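Local coordinates for BF1531-like N-terminal domain-containing protein (Bacteroides fragilis, PDB 3SLR), which is of unknown function but probably hydrolyses ester bonds, this N-terminal part of the longer protein carrying a magnesium-binding phosphatase domain of the HAD type, at residues 276-281 and 314-319; 330-335 and 370-375; 342-347 and 351-356. All coordinates share one frame; numbering follows the deposited sequence. Where two conformers were deposited one is given.

All three contacts are built on the four-stranded parallel sheet of the phosphatase domain. Contact 1 sets helix 313-324 against strand 274-280, contact 2 brings the chain after helix 363-368 onto edge strand 331-334, and contact 3, nested within the loop that contact 2 closes, folds the chain back along helix 338-347. The centres of contacts 1 and 2 are about 17 Å apart, and contact 3 lies about 13 Å and 12 Å from them. Ile-317, Phe-333 and Val-344, one from each contact, pack on one another. In contact 1 the Cys-278 side chain is about 8 Å from a magnesium ion; contact 2 contains Asp-335, a magnesium-binding residue with no metal bound in this model.

Contact 1: 276-281 and 314-319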
loop_
_atom_site.group_PDB
_atom_site.type_symbol
_atom_site.label_atom_id
_atom_site.label_comp_id
_atom_site.label_asym_id
_atom_site.label_seq_id
_atom_site.Cartn_x
_atom_site.Cartn_y
_atom_site.Cartn_z
ATOM N N ALA A 276 -4.282 -19.356 6.697
ATOM C CA ALA A 276 -4.822 -20.203 7.745
ATOM C C ALA A 276 -6.322 -19.969 7.855
ATOM O O ALA A 276 -6.807 -18.898 7.498
ATOM C CB ALA A 276 -4.140 -19.892 9.079
ATOM N N VAL A 277 -7.050 -20.967 8.351
ATOM C CA VAL A 277 -8.475 -20.805 8.611
ATOM C C VAL A 277 -8.727 -20.827 10.116
ATOM O O VAL A 277 -8.093 -21.591 10.851
ATOM C CB VAL A 277 -9.316 -21.905 7.880
ATOM C CG1 VAL A 277 -10.733 -21.974 8.443
ATOM C CG2 VAL A 277 -9.349 -21.641 6.373
ATOM N N CYS A 278 -9.632 -19.967 10.573
ATOM C CA CYS A 278 -10.050 -19.943 11.970
ATOM C C CYS A 278 -11.552 -19.710 12.019
ATOM O O CYS A 278 -12.031 -18.599 11.802
ATOM C CB CYS A 278 -9.312 -18.846 12.757
ATOM S SG CYS A 278 -9.643 -18.904 14.563
ATOM N N SER A 279 -12.295 -20.782 12.282
ATOM C CA SER A 279 -13.735 -20.782 12.080
ATOM C C SER A 279 -14.474 -21.477 13.229
ATOM O O SER A 279 -13.994 -22.468 13.778
ATOM C CB SER A 279 -14.049 -21.468 10.745
ATOM O OG SER A 279 -15.445 -21.634 10.527
ATOM N N LYS A 280 -15.631 -20.932 13.594
ATOM C CA LYS A 280 -16.551 -21.569 14.534
ATOM C C LYS A 280 -17.379 -22.570 13.736
ATOM O O LYS A 280 -18.393 -22.206 13.147
ATOM C CB LYS A 280 -17.476 -20.510 15.141
ATOM C CG LYS A 280 -17.456 -20.377 16.663
ATOM C CD LYS A 280 -16.098 -19.994 17.188
ATOM C CE LYS A 280 -16.154 -19.400 18.605
ATOM N NZ LYS A 280 -16.790 -18.041 18.675
ATOM N N ASN A 281 -16.923 -23.819 13.691
ATOM C CA ASN A 281 -17.577 -24.867 12.914
ATOM C C ASN A 281 -17.033 -26.228 13.311
ATOM O O ASN A 281 -15.925 -26.344 13.846
ATOM C CB ASN A 281 -17.320 -24.676 11.406
ATOM C CG ASN A 281 -18.391 -23.843 10.710
ATOM O OD1 ASN A 281 -18.083 -22.856 10.028
ATOM N ND2 ASN A 281 -19.644 -24.243 10.856
ATOM N N ALA A 314 -9.487 -16.312 19.815
ATOM C CA ALA A 314 -8.217 -15.864 20.391
ATOM C C ALA A 314 -7.301 -17.055 20.681
ATOM O O ALA A 314 -6.135 -17.063 20.272
ATOM C CB ALA A 314 -8.450 -15.046 21.647
ATOM N N ASP A 315 -7.829 -18.064 21.380
ATOM C CA ASP A 315 -7.061 -19.266 21.693
ATOM C C ASP A 315 -6.627 -19.968 20.413
ATOM O O ASP A 315 -5.489 -20.428 20.294
ATOM C CB ASP A 315 -7.880 -20.246 22.548
ATOM C CG ASP A 315 -8.025 -19.799 23.999
ATOM O OD1 ASP A 315 -7.311 -18.876 24.433
ATOM O OD2 ASP A 315 -8.852 -20.397 24.718
ATOM N N ASN A 316 -7.546 -20.055 19.452
ATOM C CA ASN A 316 -7.245 -20.702 18.181
ATOM C C ASN A 316 -6.127 -20.000 17.414
ATOM O O ASN A 316 -5.267 -20.652 16.820
ATOM C CB ASN A 316 -8.511 -20.841 17.328
ATOM C CG ASN A 316 -9.424 -21.959 17.819
ATOM O OD1 ASN A 316 -8.970 -22.896 18.479
ATOM N ND2 ASN A 316 -10.715 -21.863 17.499
ATOM N N ILE A 317 -6.124 -18.675 17.440
ATOM C CA ILE A 317 -5.050 -17.930 16.787
ATOM C C ILE A 317 -3.690 -18.150 17.468
ATOM O O ILE A 317 -2.655 -18.211 16.800
ATOM C CB ILE A 317 -5.395 -16.447 16.636
ATOM C CG1 ILE A 317 -6.539 -16.302 15.623
ATOM C CG2 ILE A 317 -4.162 -15.644 16.183
ATOM C CD1 ILE A 317 -7.120 -14.906 15.541
ATOM N N ARG A 318 -3.690 -18.286 18.787
ATOM C CA ARG A 318 -2.456 -18.653 19.472
ATOM C C ARG A 318 -1.967 -20.010 18.977
ATOM O O ARG A 318 -0.778 -20.193 18.720
ATOM C CB ARG A 318 -2.640 -18.631 20.990
ATOM C CG ARG A 318 -3.054 -17.263 21.509
ATOM C CD ARG A 318 -3.115 -17.208 23.031
ATOM N NE ARG A 318 -3.767 -15.975 23.459
ATOM C CZ ARG A 318 -5.046 -15.884 23.803
ATOM N NH1 ARG A 318 -5.815 -16.959 23.795
ATOM N NH2 ARG A 318 -5.553 -14.717 24.170
ATOM N N THR A 319 -2.895 -20.950 18.804
ATOM C CA THR A 319 -2.546 -22.271 18.299
ATOM C C THR A 319 -1.903 -22.157 16.920
ATOM O O THR A 319 -0.849 -22.742 16.655
ATOM C CB THR A 319 -3.778 -23.199 18.253
ATOM O OG1 THR A 319 -4.237 -23.432 19.591
ATOM C CG2 THR A 319 -3.424 -24.526 17.606
HETATM O O HOH W 1 -13.209 -20.824 16.426
#
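Cys-278 reaches from the sheet to the helix with its sulfur, and SG does all the direct touching here. It lies 3.6 Å from CB of Asn-316, the side chain's one methylene and not its amide. On the next residue of the helix, CG1 of Ile-317 is 4.2 Å from the same SG, a looser apolar contact. The sulfur therefore meets two consecutive helix residues through their carbon atoms. The first torsion of Cys-278 (chi1 -173°) places SG opposite the backbone nitrogen, continuing a CB that already points at the helix. The backbones also come nearest at this pair, with CA of Cys-278 6.9 Å from CA of Asn-316.

The amide of Asn-316 turns to other partners. Its ND2 donates to OD1 of Asn-309, at the end of strand 305-309, and makes a weak 2.9 Å bond to a water. That water lies 3.2 Å from the carbonyl oxygen of Ser-279, so at most a weak bridge links helix and strand beside the sulfur. Lys-313, one residue before 314-319, adds a direct polar tie, its NZ donating to the carbonyl oxygen of Cys-278. The magnesium site is close by: the Cys-278 side chain is about 6 Å from that of the metal ligand Asp-228, nearest atoms.

This is part of the Rossmann-like HAD core, helix layer against sheet: strand 274-280 runs parallel between 224-227 and 305-309, and helix 313-324 lies over one face. Cys-278 and Ile-317 both touch Ile-226, so the sulfur and the isoleucine share a neighbour on the next strand. Farther round, Ile-317 meets Val-344 and Ala-314 meets Met-343 and His-347, setting helix 338-347 alongside on the same face of the sheet.

Contact 2: 330-335 and 370-375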
loop_
_atom_site.group_PDB
_atom_site.type_symbol
_atom_site.label_atom_id
_atom_site.label_comp_id
_atom_site.label_asym_id
_atom_site.label_seq_id
_atom_site.Cartn_x
_atom_site.Cartn_y
_atom_site.Cartn_z
ATOM N N SER A 330 2.821 -10.238 12.562
ATOM C CA SER A 330 2.965 -10.522 11.139
ATOM C C SER A 330 1.673 -11.110 10.579
ATOM O O SER A 330 1.647 -11.587 9.441
ATOM C CB SER A 330 4.136 -11.469 10.872
ATOM O OG SER A 330 3.789 -12.819 11.150
HETATM N N MSE A 331 0.608 -11.072 11.383
HETATM C CA MSE A 331 -0.663 -11.719 11.013
HETATM C C MSE A 331 -1.794 -10.747 10.741
HETATM O O MSE A 331 -1.902 -9.701 11.389
HETATM C CB MSE A 331 -1.110 -12.675 12.120
HETATM C CG MSE A 331 -0.219 -13.868 12.276
HETATM SE SE MSE A 331 -0.668 -14.928 13.864
HETATM C CE MSE A 331 0.177 -16.550 13.214
ATOM N N VAL A 332 -2.638 -11.119 9.778
ATOM C CA VAL A 332 -3.856 -10.389 9.455
ATOM C C VAL A 332 -5.033 -11.351 9.626
ATOM O O VAL A 332 -4.986 -12.469 9.151
ATOM C CB VAL A 332 -3.841 -9.904 7.998
ATOM C CG1 VAL A 332 -5.136 -9.190 7.657
ATOM C CG2 VAL A 332 -2.662 -8.984 7.751
ATOM N N PHE A 333 -6.077 -10.915 10.319
ATOM C CA PHE A 333 -7.257 -11.744 10.546
ATOM C C PHE A 333 -8.503 -11.092 9.957
ATOM O O PHE A 333 -8.831 -9.955 10.306
ATOM C CB PHE A 333 -7.428 -11.975 12.057
ATOM C CG PHE A 333 -8.730 -12.649 12.443
ATOM C CD1 PHE A 333 -9.057 -13.902 11.949
ATOM C CD2 PHE A 333 -9.595 -12.036 13.343
ATOM C CE1 PHE A 333 -10.240 -14.527 12.326
ATOM C CE2 PHE A 333 -10.778 -12.655 13.723
ATOM C CZ PHE A 333 -11.101 -13.894 13.216
ATOM N N LEU A 334 -9.180 -11.818 9.065
ATOM C CA LEU A 334 -10.408 -11.346 8.415
ATOM C C LEU A 334 -11.636 -12.135 8.863
ATOM O O LEU A 334 -11.698 -13.354 8.696
ATOM C CB LEU A 334 -10.275 -11.437 6.896
ATOM C CG LEU A 334 -9.157 -10.592 6.273
ATOM C CD1 LEU A 334 -9.120 -10.832 4.760
ATOM C CD2 LEU A 334 -9.364 -9.126 6.573
ATOM N N ASP A 335 -12.618 -11.422 9.413
ATOM C CA ASP A 335 -13.839 -12.034 9.930
ATOM C C ASP A 335 -14.995 -11.040 9.775
ATOM O O ASP A 335 -14.861 -9.867 10.104
ATOM C CB ASP A 335 -13.631 -12.426 11.407
ATOM C CG ASP A 335 -14.691 -13.385 11.920
ATOM O OD1 ASP A 335 -15.891 -13.164 11.628
ATOM O OD2 ASP A 335 -14.325 -14.358 12.626
ATOM N N LEU A 370 -5.978 -0.449 2.716
ATOM C CA LEU A 370 -5.116 -0.742 3.858
ATOM C C LEU A 370 -3.682 -1.162 3.492
ATOM O O LEU A 370 -2.788 -1.140 4.351
ATOM C CB LEU A 370 -5.766 -1.836 4.711
ATOM C CG LEU A 370 -7.199 -1.569 5.184
ATOM C CD1 LEU A 370 -7.720 -2.751 6.009
ATOM C CD2 LEU A 370 -7.282 -0.285 5.978
ATOM N N ASN A 371 -3.467 -1.559 2.240
ATOM C CA ASN A 371 -2.156 -2.033 1.776
ATOM C C ASN A 371 -1.514 -2.993 2.776
ATOM O O ASN A 371 -0.441 -2.732 3.303
ATOM C CB ASN A 371 -1.220 -0.850 1.530
ATOM C CG ASN A 371 0.018 -1.241 0.738
ATOM O OD1 ASN A 371 -0.075 -1.938 -0.269
ATOM N ND2 ASN A 371 1.186 -0.797 1.202
ATOM N N LEU A 372 -2.176 -4.113 3.032
ATOM C CA LEU A 372 -1.786 -4.984 4.137
ATOM C C LEU A 372 -0.479 -5.737 3.900
ATOM O O LEU A 372 0.206 -6.132 4.854
ATOM C CB LEU A 372 -2.899 -6.006 4.398
ATOM C CG LEU A 372 -4.224 -5.435 4.914
ATOM C CD1 LEU A 372 -5.369 -6.413 4.672
ATOM C CD2 LEU A 372 -4.131 -5.074 6.368
ATOM N N PHE A 373 -0.148 -5.963 2.636
ATOM C CA PHE A 373 0.930 -6.883 2.297
ATOM C C PHE A 373 2.115 -6.277 1.554
ATOM O O PHE A 373 2.738 -6.939 0.716
ATOM C CB PHE A 373 0.360 -8.112 1.573
ATOM C CG PHE A 373 -0.515 -8.960 2.452
ATOM C CD1 PHE A 373 0.044 -9.837 3.367
ATOM C CD2 PHE A 373 -1.893 -8.844 2.401
ATOM C CE1 PHE A 373 -0.755 -10.608 4.203
ATOM C CE2 PHE A 373 -2.705 -9.620 3.226
ATOM C CZ PHE A 373 -2.143 -10.502 4.120
ATOM N N GLU A 374 2.442 -5.028 1.880
ATOM C CA GLU A 374 3.694 -4.439 1.434
ATOM C C GLU A 374 4.814 -5.392 1.764
ATOM O O GLU A 374 4.796 -6.040 2.811
ATOM C CB GLU A 374 3.965 -3.118 2.155
ATOM C CG GLU A 374 5.108 -2.325 1.545
ATOM C CD GLU A 374 4.800 -1.900 0.107
ATOM O OE1 GLU A 374 3.801 -1.183 -0.116
ATOM O OE2 GLU A 374 5.554 -2.291 -0.806
ATOM N N THR A 375 5.804 -5.473 0.887
ATOM C CA THR A 375 6.943 -6.333 1.167
ATOM C C THR A 375 8.226 -5.705 0.634
ATOM O O THR A 375 8.183 -4.671 -0.037
ATOM C CB THR A 375 6.724 -7.752 0.607
ATOM O OG1 THR A 375 7.746 -8.630 1.094
ATOM C CG2 THR A 375 6.721 -7.745 -0.913
#
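Val-332 offers its two methyls to two different side chains. CG1 meets CD1 of Leu-372 at 4.1 Å, while CG2 comes within 4.0 Å of CZ, the far end of the Phe-373 ring. Both partners meet the valine at a slant, the ring presenting its para carbon obliquely. With CG1 opposite its own backbone nitrogen (chi1 178°), the valine sends one branch to the leucine and the other to the phenylalanine. CB of Leu-372 points at the strand from the start; Phe-373 gets there through the length of its ring.

Strand 331-334 is the edge strand of the parallel HAD sheet, beside 224-227, and ends just before Asp-335, which binds magnesium in another structure of this protein, though not in this model, and whose carboxylate forms a salt bridge with Lys-313. Val-332 is on the opposite face from Met-331 and Phe-333, which pack against helix 313-324.

The two residues that cover Val-332 are the middle pair of a type I beta turn from Asn-371 to Glu-374. Across the base of that turn, ND2 of Asn-371 donates to OE1 of Glu-374 at 3.0 Å, nearly straight at 170° and on the anti side of the carboxylate. The Asn-371 amide also reaches Asp-212 of helix 203-217, against which Glu-374 packs too, and Arg-271 donates to the carbonyl oxygen of Phe-373.

Contact 3: 342-347 and 351-356; sequences NMVREH and VTVPEL
Helix 338-347 follows edge strand 331-334 of the HAD sheet, and after it the chain doubles back so that residues 351-356 run along the outer edge of the strand, beside the helix, with Thr-352 hydrogen-bonded to the backbone of Met-331 and Phe-333. The helix meets the returning chain through Val-344 and Arg-345. CG1 of Val-344 sits 4.0 Å from CG2 of Val-353 and, more loosely, 4.3 Å from CG1 of Val-351; Phe-333 of the strand also packs on Val-344.

Arg-345 does the polar work. Extended from CG to NE, its chain passes obliquely over Val-353, with CG 3.7 Å from CB of the valine, and CG1 of Val-353 lies off-centre over one face of the guanidinium. At the end, NH2 donates to the carbonyl oxygen of Val-353 at 2.9 Å, tilted 30° from the carbonyl plane; NE adds a weak bond to that oxygen. NH2 also makes a salt bridge with OE1 of Glu-355 (2.9 Å), meeting it nearly along the C-O bond, the two flat groups 30° apart. The glutamate chain, bent at chi2 (63°), comes across the arginine at about a right angle. A water accepts from NH1 and donates to OE1 at 2.6 Å, closing a ring beside the direct bond.

Glu-355 is the centre of an inverse gamma turn, and its other oxygen, OE2, pairs with Arg-341. With an arginine on each oxygen, the carboxylate probably stays ionised, and the guanidinium of Arg-345, bonded to a carbonyl, a carboxylate and a water, is probably restrained in its rotation.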
loop_
_atom_site.group_PDB
_atom_site.type_symbol
_atom_site.label_atom_id
_atom_site.label_comp_id
_atom_site.label_asym_id
_atom_site.label_seq_id
_atom_site.Cartn_x
_atom_site.Cartn_y
_atom_site.Cartn_z
ATOM N N ASN A 342 -13.529 -7.870 17.319
ATOM C CA ASN A 342 -13.251 -7.106 18.529
ATOM C C ASN A 342 -12.572 -7.931 19.611
ATOM O O ASN A 342 -11.672 -7.456 20.303
ATOM C CB ASN A 342 -14.530 -6.464 19.070
ATOM C CG ASN A 342 -15.004 -5.301 18.216
ATOM O OD1 ASN A 342 -14.377 -4.961 17.213
ATOM N ND2 ASN A 342 -16.120 -4.691 18.603
HETATM N N MSE A 343 -12.987 -9.178 19.755
HETATM C CA MSE A 343 -12.352 -10.021 20.750
HETATM C C MSE A 343 -10.916 -10.411 20.351
HETATM O O MSE A 343 -10.025 -10.425 21.204
HETATM C CB MSE A 343 -13.230 -11.220 21.108
HETATM C CG MSE A 343 -12.964 -12.473 20.318
HETATM SE SE MSE A 343 -11.833 -13.697 21.325
HETATM C CE MSE A 343 -12.817 -13.743 23.010
ATOM N N VAL A 344 -10.669 -10.695 19.071
ATOM C CA VAL A 344 -9.296 -10.967 18.654
ATOM C C VAL A 344 -8.423 -9.715 18.840
ATOM O O VAL A 344 -7.270 -9.809 19.264
ATOM C CB VAL A 344 -9.208 -11.517 17.207
ATOM C CG1 VAL A 344 -7.768 -11.546 16.719
ATOM C CG2 VAL A 344 -9.819 -12.911 17.127
ATOM N N ARG A 345 -8.980 -8.541 18.548
ATOM C CA ARG A 345 -8.249 -7.291 18.742
ATOM C C ARG A 345 -7.804 -7.104 20.178
ATOM O O ARG A 345 -6.663 -6.721 20.442
ATOM C CB ARG A 345 -9.110 -6.095 18.372
ATOM C CG ARG A 345 -9.278 -5.903 16.910
ATOM C CD ARG A 345 -9.574 -4.453 16.600
ATOM N NE ARG A 345 -10.027 -4.332 15.228
ATOM C CZ ARG A 345 -11.301 -4.389 14.864
ATOM N NH1 ARG A 345 -12.242 -4.537 15.784
ATOM N NH2 ARG A 345 -11.636 -4.285 13.588
ATOM N N GLU A 346 -8.723 -7.350 21.106
ATOM C CA GLU A 346 -8.449 -7.112 22.519
ATOM C C GLU A 346 -7.549 -8.183 23.106
ATOM O O GLU A 346 -6.683 -7.889 23.927
ATOM C CB GLU A 346 -9.742 -7.082 23.331
ATOM C CG GLU A 346 -10.799 -6.118 22.839
ATOM C CD GLU A 346 -12.078 -6.229 23.650
ATOM O OE1 GLU A 346 -11.990 -6.579 24.850
ATOM O OE2 GLU A 346 -13.166 -5.979 23.084
ATOM N N HIS A 347 -7.757 -9.427 22.691
ATOM C CA HIS A 347 -7.112 -10.551 23.362
ATOM C C HIS A 347 -5.823 -11.027 22.707
ATOM O O HIS A 347 -5.039 -11.739 23.326
ATOM C CB HIS A 347 -8.102 -11.705 23.555
ATOM C CG HIS A 347 -9.166 -11.400 24.560
ATOM N ND1 HIS A 347 -10.491 -11.247 24.223
ATOM C CD2 HIS A 347 -9.089 -11.176 25.894
ATOM C CE1 HIS A 347 -11.190 -10.962 25.307
ATOM N NE2 HIS A 347 -10.363 -10.907 26.334
ATOM N N VAL A 351 -2.018 -8.708 16.236
ATOM C CA VAL A 351 -2.740 -9.153 15.054
ATOM C C VAL A 351 -3.522 -7.986 14.462
ATOM O O VAL A 351 -4.226 -7.263 15.178
ATOM C CB VAL A 351 -3.677 -10.339 15.370
ATOM C CG1 VAL A 351 -4.392 -10.801 14.117
ATOM C CG2 VAL A 351 -2.886 -11.488 15.966
ATOM N N THR A 352 -3.377 -7.791 13.152
ATOM C CA THR A 352 -4.116 -6.758 12.438
ATOM C C THR A 352 -5.494 -7.305 12.075
ATOM O O THR A 352 -5.607 -8.364 11.475
ATOM C CB THR A 352 -3.344 -6.300 11.189
ATOM O OG1 THR A 352 -2.101 -5.723 11.613
ATOM C CG2 THR A 352 -4.151 -5.268 10.381
ATOM N N VAL A 353 -6.534 -6.588 12.487
ATOM C CA VAL A 353 -7.905 -7.037 12.279
ATOM C C VAL A 353 -8.701 -5.970 11.523
ATOM O O VAL A 353 -9.315 -5.092 12.133
ATOM C CB VAL A 353 -8.602 -7.338 13.620
ATOM C CG1 VAL A 353 -9.955 -7.986 13.368
ATOM C CG2 VAL A 353 -7.723 -8.249 14.498
ATOM N N PRO A 354 -8.681 -6.037 10.188
ATOM C CA PRO A 354 -9.360 -5.011 9.388
ATOM C C PRO A 354 -10.850 -4.918 9.687
ATOM O O PRO A 354 -11.512 -5.937 9.887
ATOM C CB PRO A 354 -9.121 -5.478 7.956
ATOM C CG PRO A 354 -7.790 -6.140 8.031
ATOM C CD PRO A 354 -7.827 -6.897 9.357
ATOM N N GLU A 355 -11.353 -3.690 9.716
ATOM C CA GLU A 355 -12.765 -3.427 9.968
ATOM C C GLU A 355 -13.538 -3.602 8.661
ATOM O O GLU A 355 -13.911 -2.623 8.009
ATOM C CB GLU A 355 -12.933 -2.008 10.524
ATOM C CG GLU A 355 -14.353 -1.612 10.898
ATOM C CD GLU A 355 -14.927 -2.470 12.012
ATOM O OE1 GLU A 355 -14.153 -2.991 12.835
ATOM O OE2 GLU A 355 -16.159 -2.626 12.064
ATOM N N LEU A 356 -13.759 -4.854 8.272
ATOM C CA LEU A 356 -14.472 -5.150 7.031
ATOM C C LEU A 356 -15.843 -4.486 7.018
ATOM O O LEU A 356 -16.544 -4.477 8.034
ATOM C CB LEU A 356 -14.657 -6.656 6.869
ATOM C CG LEU A 356 -13.445 -7.512 6.502
ATOM C CD1 LEU A 356 -13.836 -8.979 6.546
ATOM C CD2 LEU A 356 -12.919 -7.148 5.121
HETATM O O HOH W 2 -14.855 -4.871 14.522
#